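Alpha-1,3-glucanase (Bacillus circulans, PDB 5ZRU) probably hydrolyses alpha-1,3-glucan as a family GH87 glycoside hydrolase, and is represented here by its catalytic unit, a beta-sandwich domain joined to a right-handed parallel beta-helix. Local coordinates at residues F40-T45 against G130-F135; N88-N93 against N287-Y292. One frame throughout, in Å; residues are numbered along the deposited sequence.

Interaction 1: F40-T45 against G130-F135; sequences FDQALT and GGRPLF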
loop_
_atom_site.group_PDB
_atom_site.type_symbol
_atom_site.label_atom_id
_atom_site.label_comp_id
_atom_site.label_asym_id
_atom_site.label_seq_id
_atom_site.Cartn_x
_atom_site.Cartn_y
_atom_site.Cartn_z
ATOM N N PHE A 40 -10.254 -8.467 16.355
ATOM C CA PHE A 40 -9.716 -7.281 15.682
ATOM C C PHE A 40 -9.338 -6.167 16.652
ATOM O O PHE A 40 -9.270 -4.991 16.260
ATOM C CB PHE A 40 -10.697 -6.747 14.624
ATOM C CG PHE A 40 -11.122 -7.782 13.626
ATOM C CD1 PHE A 40 -10.339 -8.047 12.510
ATOM C CD2 PHE A 40 -12.283 -8.514 13.815
ATOM C CE1 PHE A 40 -10.720 -9.013 11.586
ATOM C CE2 PHE A 40 -12.673 -9.481 12.889
ATOM C CZ PHE A 40 -11.889 -9.731 11.782
ATOM N N ASP A 41 -9.068 -6.506 17.912
ATOM C CA ASP A 41 -8.758 -5.507 18.930
ATOM C C ASP A 41 -7.409 -4.862 18.630
ATOM O O ASP A 41 -6.374 -5.534 18.662
ATOM C CB ASP A 41 -8.764 -6.177 20.304
ATOM C CG ASP A 41 -8.353 -5.247 21.439
ATOM O OD1 ASP A 41 -8.070 -4.050 21.214
ATOM O OD2 ASP A 41 -8.313 -5.739 22.590
ATOM N N GLN A 42 -7.410 -3.554 18.357
ATOM C CA GLN A 42 -6.193 -2.900 17.886
ATOM C C GLN A 42 -5.175 -2.666 18.991
ATOM O O GLN A 42 -4.051 -2.240 18.696
ATOM C CB GLN A 42 -6.533 -1.575 17.200
ATOM C CG GLN A 42 -7.325 -1.797 15.917
ATOM C CD GLN A 42 -7.796 -0.509 15.286
ATOM O OE1 GLN A 42 -7.020 0.430 15.124
ATOM N NE2 GLN A 42 -9.078 -0.457 14.932
ATOM N N ALA A 43 -5.533 -2.941 20.246
ATOM C CA ALA A 43 -4.520 -2.952 21.290
ATOM C C ALA A 43 -3.524 -4.087 21.094
ATOM O O ALA A 43 -2.407 -4.007 21.613
ATOM C CB ALA A 43 -5.172 -3.062 22.668
ATOM N N LEU A 44 -3.899 -5.130 20.352
ATOM C CA LEU A 44 -3.057 -6.311 20.172
ATOM C C LEU A 44 -2.249 -6.189 18.888
ATOM O O LEU A 44 -2.803 -5.879 17.829
ATOM C CB LEU A 44 -3.908 -7.581 20.117
ATOM C CG LEU A 44 -4.796 -7.887 21.321
ATOM C CD1 LEU A 44 -5.770 -9.007 20.983
ATOM C CD2 LEU A 44 -3.926 -8.260 22.516
ATOM N N THR A 45 -0.941 -6.452 18.986
ATOM C CA THR A 45 -0.087 -6.442 17.800
ATOM C C THR A 45 -0.657 -7.335 16.703
ATOM O O THR A 45 -0.582 -7.004 15.508
ATOM C CB THR A 45 1.330 -6.885 18.190
ATOM O OG1 THR A 45 1.864 -5.967 19.154
ATOM C CG2 THR A 45 2.262 -6.923 16.963
ATOM N N GLY A 130 3.219 9.331 22.346
ATOM C CA GLY A 130 2.232 10.042 21.566
ATOM C C GLY A 130 0.910 9.348 21.303
ATOM O O GLY A 130 0.059 9.939 20.626
ATOM N N GLY A 131 0.694 8.127 21.784
ATOM C CA GLY A 131 -0.596 7.487 21.604
ATOM C C GLY A 131 -0.466 5.982 21.408
ATOM O O GLY A 131 0.558 5.382 21.726
ATOM N N ARG A 132 -1.555 5.380 20.886
ATOM C CA ARG A 132 -1.591 3.934 20.671
ATOM C C ARG A 132 -0.905 3.559 19.353
ATOM O O ARG A 132 -0.934 4.325 18.387
ATOM C CB ARG A 132 -3.030 3.422 20.668
ATOM C CG ARG A 132 -3.901 3.921 19.514
ATOM C CD ARG A 132 -5.314 3.389 19.680
ATOM N NE ARG A 132 -6.239 3.873 18.663
ATOM C CZ ARG A 132 -6.466 3.252 17.509
ATOM N NH1 ARG A 132 -5.820 2.126 17.224
ATOM N NH2 ARG A 132 -7.347 3.748 16.648
ATOM N N PRO A 133 -0.282 2.382 19.291
ATOM C CA PRO A 133 0.552 2.045 18.129
ATOM C C PRO A 133 -0.228 1.447 16.966
ATOM O O PRO A 133 -1.160 0.657 17.150
ATOM C CB PRO A 133 1.533 1.012 18.701
ATOM C CG PRO A 133 0.710 0.292 19.734
ATOM C CD PRO A 133 -0.122 1.401 20.379
ATOM N N LEU A 134 0.176 1.850 15.758
ATOM C CA LEU A 134 -0.111 1.161 14.505
ATOM C C LEU A 134 1.195 1.090 13.717
ATOM O O LEU A 134 2.247 1.529 14.199
ATOM C CB LEU A 134 -1.223 1.865 13.709
ATOM C CG LEU A 134 -2.613 1.874 14.361
ATOM C CD1 LEU A 134 -3.587 2.724 13.521
ATOM C CD2 LEU A 134 -3.149 0.466 14.514
ATOM N N PHE A 135 1.142 0.527 12.501
ATOM C CA PHE A 135 2.362 0.264 11.723
ATOM C C PHE A 135 3.314 -0.631 12.524
ATOM O O PHE A 135 4.521 -0.399 12.572
ATOM C CB PHE A 135 3.049 1.585 11.319
ATOM C CG PHE A 135 4.053 1.472 10.169
ATOM C CD1 PHE A 135 4.336 0.259 9.554
ATOM C CD2 PHE A 135 4.710 2.611 9.718
ATOM C CE1 PHE A 135 5.269 0.188 8.500
ATOM C CE2 PHE A 135 5.630 2.554 8.668
ATOM C CZ PHE A 135 5.916 1.336 8.062
HETATM O O HOH W 1 -7.621 2.835 13.885
HETATM O O HOH W 2 -3.469 0.541 18.528
#
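Arg132 reaches across to Gln42 and spends one N-H on its amide oxygen: NH1 to OE1 is 3.0 Å, with 154° at the hydrogen. The donor stands above the amide plane rather than in it, and the amide and guanidinium planes are turned 68° apart. Two waters lie at the guanidinium edge and bridge the two segments beside this direct bond. Water 1 donates a hydrogen bond to Gln42 OE1 at 2.8 Å and accepts one from Arg132 NH2. Water 2 accepts one from Arg132 NH1 and donates to two backbone oxygens, Gln42 O and Pro133 O, the latter 2.7 Å away. The Leu134 methyl CD2 packs 3.9 Å from Gln42 OE1. The Arg132 chain runs extended from CG to NE, which carries its charged end out to the amide. Gln42 sits in a type I turn from Asp41 to Leu44, which Asp41 reinforces with an Asx turn, OD1 accepting from Ala43 N. Gln42 NE2 donates to the carbonyl of Arg465, and strand 132-144 pairs with strand 117-119. With OE1 taking Arg132 and NE2 giving to Arg465, the buried amide is fixed in its rotation, tying this D1 loop to strand 132-144 and the beta-helix.

Interaction 2: N88-N93 against N287-Y292; sequences NGMGLN and NLRSRY. With PE5 (3,6,9,12,15,18,21,24-octaoxahexacosan-1-ol), chain C.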
loop_
_atom_site.group_PDB
_atom_site.type_symbol
_atom_site.label_atom_id
_atom_site.label_comp_id
_atom_site.label_asym_id
_atom_site.label_seq_id
_atom_site.Cartn_x
_atom_site.Cartn_y
_atom_site.Cartn_z
ATOM N N ASN A 88 12.352 5.959 22.938
ATOM C CA ASN A 88 12.366 7.277 22.317
ATOM C C ASN A 88 11.815 7.271 20.895
ATOM O O ASN A 88 11.922 8.285 20.196
ATOM C CB ASN A 88 13.778 7.877 22.340
ATOM C CG ASN A 88 14.771 7.120 21.477
ATOM O OD1 ASN A 88 14.418 6.202 20.741
ATOM N ND2 ASN A 88 16.035 7.520 21.567
ATOM N N GLY A 89 11.243 6.157 20.446
ATOM C CA GLY A 89 10.643 6.141 19.126
ATOM C C GLY A 89 11.609 6.150 17.962
ATOM O O GLY A 89 11.167 6.258 16.811
ATOM N N MET A 90 12.916 6.029 18.210
ATOM C CA MET A 90 13.861 5.971 17.102
ATOM C C MET A 90 13.985 4.572 16.516
ATOM O O MET A 90 14.591 4.413 15.450
ATOM C CB MET A 90 15.242 6.460 17.545
ATOM C CG MET A 90 15.281 7.935 17.912
ATOM S SD MET A 90 14.825 8.973 16.501
ATOM C CE MET A 90 16.099 8.516 15.337
ATOM N N GLY A 91 13.439 3.561 17.182
ATOM C CA GLY A 91 13.542 2.194 16.721
ATOM C C GLY A 91 14.723 1.464 17.338
ATOM O O GLY A 91 15.626 2.048 17.943
ATOM N N LEU A 92 14.706 0.146 17.171
ATOM C CA LEU A 92 15.765 -0.731 17.640
ATOM C C LEU A 92 16.318 -1.526 16.465
ATOM O O LEU A 92 15.599 -1.823 15.506
ATOM C CB LEU A 92 15.246 -1.697 18.715
ATOM C CG LEU A 92 14.751 -1.057 20.013
ATOM C CD1 LEU A 92 14.029 -2.100 20.851
ATOM C CD2 LEU A 92 15.929 -0.452 20.777
ATOM N N ASN A 93 17.593 -1.879 16.544
ATOM C CA ASN A 93 18.212 -2.740 15.546
ATOM C C ASN A 93 18.395 -4.139 16.118
ATOM O O ASN A 93 18.754 -4.300 17.289
ATOM C CB ASN A 93 19.554 -2.168 15.093
ATOM C CG ASN A 93 19.406 -0.809 14.427
ATOM O OD1 ASN A 93 18.354 -0.493 13.882
ATOM N ND2 ASN A 93 20.466 -0.010 14.455
ATOM N N ASN A 287 15.407 6.751 4.217
ATOM C CA ASN A 287 15.841 6.821 5.609
ATOM C C ASN A 287 14.824 7.607 6.434
ATOM O O ASN A 287 15.178 8.415 7.302
ATOM C CB ASN A 287 17.235 7.439 5.746
ATOM C CG ASN A 287 17.839 7.179 7.113
ATOM O OD1 ASN A 287 17.389 6.272 7.823
ATOM N ND2 ASN A 287 18.857 7.958 7.490
ATOM N N LEU A 288 13.540 7.356 6.187
ATOM C CA LEU A 288 12.461 8.193 6.696
ATOM C C LEU A 288 11.675 7.471 7.782
ATOM O O LEU A 288 11.223 6.338 7.574
ATOM C CB LEU A 288 11.521 8.595 5.552
ATOM C CG LEU A 288 10.378 9.527 5.949
ATOM C CD1 LEU A 288 10.939 10.896 6.343
ATOM C CD2 LEU A 288 9.365 9.647 4.817
ATOM N N ARG A 289 11.496 8.129 8.941
ATOM C CA ARG A 289 10.691 7.552 10.014
ATOM C C ARG A 289 9.540 8.438 10.459
ATOM O O ARG A 289 8.836 8.071 11.410
ATOM C CB ARG A 289 11.558 7.221 11.239
ATOM C CG ARG A 289 12.332 8.414 11.802
ATOM C CD ARG A 289 12.978 8.072 13.160
ATOM N NE ARG A 289 12.048 8.139 14.289
ATOM C CZ ARG A 289 11.729 9.259 14.928
ATOM N NH1 ARG A 289 12.253 10.416 14.537
ATOM N NH2 ARG A 289 10.875 9.227 15.947
ATOM N N SER A 290 9.317 9.580 9.808
ATOM C CA SER A 290 8.267 10.507 10.207
ATOM C C SER A 290 7.564 11.086 8.985
ATOM O O SER A 290 8.185 11.327 7.946
ATOM C CB SER A 290 8.837 11.654 11.063
ATOM O OG SER A 290 7.852 12.650 11.314
ATOM N N ARG A 291 6.260 11.329 9.130
ATOM C CA ARG A 291 5.494 12.082 8.142
ATOM C C ARG A 291 5.738 13.582 8.210
ATOM O O ARG A 291 5.291 14.301 7.304
ATOM C CB ARG A 291 3.990 11.838 8.322
ATOM C CG ARG A 291 3.498 10.500 7.835
ATOM C CD ARG A 291 1.968 10.462 7.789
ATOM N NE ARG A 291 1.420 11.333 6.749
ATOM C CZ ARG A 291 0.130 11.379 6.433
ATOM N NH1 ARG A 291 -0.734 10.602 7.076
ATOM N NH2 ARG A 291 -0.298 12.183 5.470
ATOM N N TYR A 292 6.404 14.068 9.258
ATOM C CA TYR A 292 6.640 15.501 9.448
ATOM C C TYR A 292 5.354 16.316 9.281
ATOM O O TYR A 292 5.342 17.368 8.637
ATOM C CB TYR A 292 7.715 16.008 8.482
ATOM C CG TYR A 292 9.126 15.533 8.765
ATOM C CD1 TYR A 292 9.911 16.159 9.731
ATOM C CD2 TYR A 292 9.695 14.498 8.028
ATOM C CE1 TYR A 292 11.209 15.758 9.965
ATOM C CE2 TYR A 292 10.992 14.085 8.262
ATOM C CZ TYR A 292 11.745 14.719 9.232
ATOM O OH TYR A 292 13.044 14.324 9.471
HETATM C C48 PE5 C . 20.139 3.859 5.770
HETATM C C50 PE5 C . 18.778 3.672 6.450
HETATM O O1 PE5 C . 18.954 3.194 7.758
HETATM C C1 PE5 C . 17.773 3.054 8.500
HETATM C C2 PE5 C . 18.047 2.344 9.829
HETATM O O2 PE5 C . 18.474 1.034 9.585
HETATM C C3 PE5 C . 18.901 0.314 10.706
HETATM C C4 PE5 C . 19.398 -1.071 10.272
HETATM O O3 PE5 C . 18.386 -1.745 9.573
HETATM C C5 PE5 C . 18.664 -3.064 9.185
HETATM C C6 PE5 C . 18.296 -3.282 7.710
HETATM O O4 PE5 C . 16.956 -3.676 7.552
HETATM C C7 PE5 C . 16.273 -3.109 6.463
HETATM C C8 PE5 C . 17.058 -3.321 5.166
HETATM O O5 PE5 C . 16.567 -2.467 4.183
HETATM C C9 PE5 C . 17.364 -2.370 3.034
HETATM C C10 PE5 C . 16.694 -3.147 1.909
HETATM O O6 PE5 C . 17.598 -4.073 1.386
HETATM C C11 PE5 C . 17.011 -5.138 0.697
HETATM C C12 PE5 C . 18.044 -6.223 0.430
HETATM O O7 PE5 C . 18.153 -6.344 -0.954
HETATM C C13 PE5 C . 18.288 -7.653 -1.427
HETATM C C14 PE5 C . 19.007 -7.602 -2.773
HETATM O O8 PE5 C . 19.956 -6.575 -2.722
HETATM C C15 PE5 C . 20.670 -6.340 -3.908
HETATM C C16 PE5 C . 22.161 -6.621 -3.669
HETATM O O52 PE5 C . 22.891 -5.428 -3.607
HETATM O O HOH W 3 10.927 5.479 14.142
#
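The sulfur of Met90 sits over the face of the Arg289 guanidinium, SD standing 3.4 Å above the plane and over its centre, so a thioether covers one face of a charged group. The two side chains cross at about a right angle. Met90 leaves its backbone away from Arg289, and bends at chi2 and chi3, both near -60°, fold the thioether back; CE then rests 3.8 Å from Arg289 CD. The edge of the same guanidinium turns to the Gly89 carbonyl. NH2 donates to Gly89 O at 3.1 Å, bent to 138° at the hydrogen and coming from well above the carbonyl plane, while the bond from NE to Gly89 O is weak at 3.3 Å. Water 3 sits in the guanidinium plane, accepting from NE at 2.9 Å and donating a hydrogen bond to Gly89 O. The contact joins two domains: 88-93 is a loop between strands of the beta-sandwich domain D1, whereas 287-292 is a loop leaving strand 277-285 of the parallel beta-helix of D2. An Asx turn shapes the first loop, Asn88 OD1 accepting from Met90 N and also bonding Ser86 OG. A bound polyether, PE5, runs past both loops, its C3 3.3 Å from Asn93 OD1 and its C50 equally near Asn287 OD1.

Interactions 1 and 2 both place an arginine against an oxygen of a loop, with water helping. Their centres are 17 Å apart and their nearest atoms about 7 Å, so they do not touch. The segments alternate along the chain. Interaction 1 lies within D1, while interaction 2 spans D1 and D2. A bound calcium ion lies about 5 Å from the Arg289 side chain and one about 9 Å from that of Pro133, whose side chain is about 4 Å from that of the calcium ligand Trp116; the Arg289 side chain is about 9 Å from that of Ser115, another ligand of that calcium. Of the two, it is the interdomain contact, interaction 2, that the polyether meets.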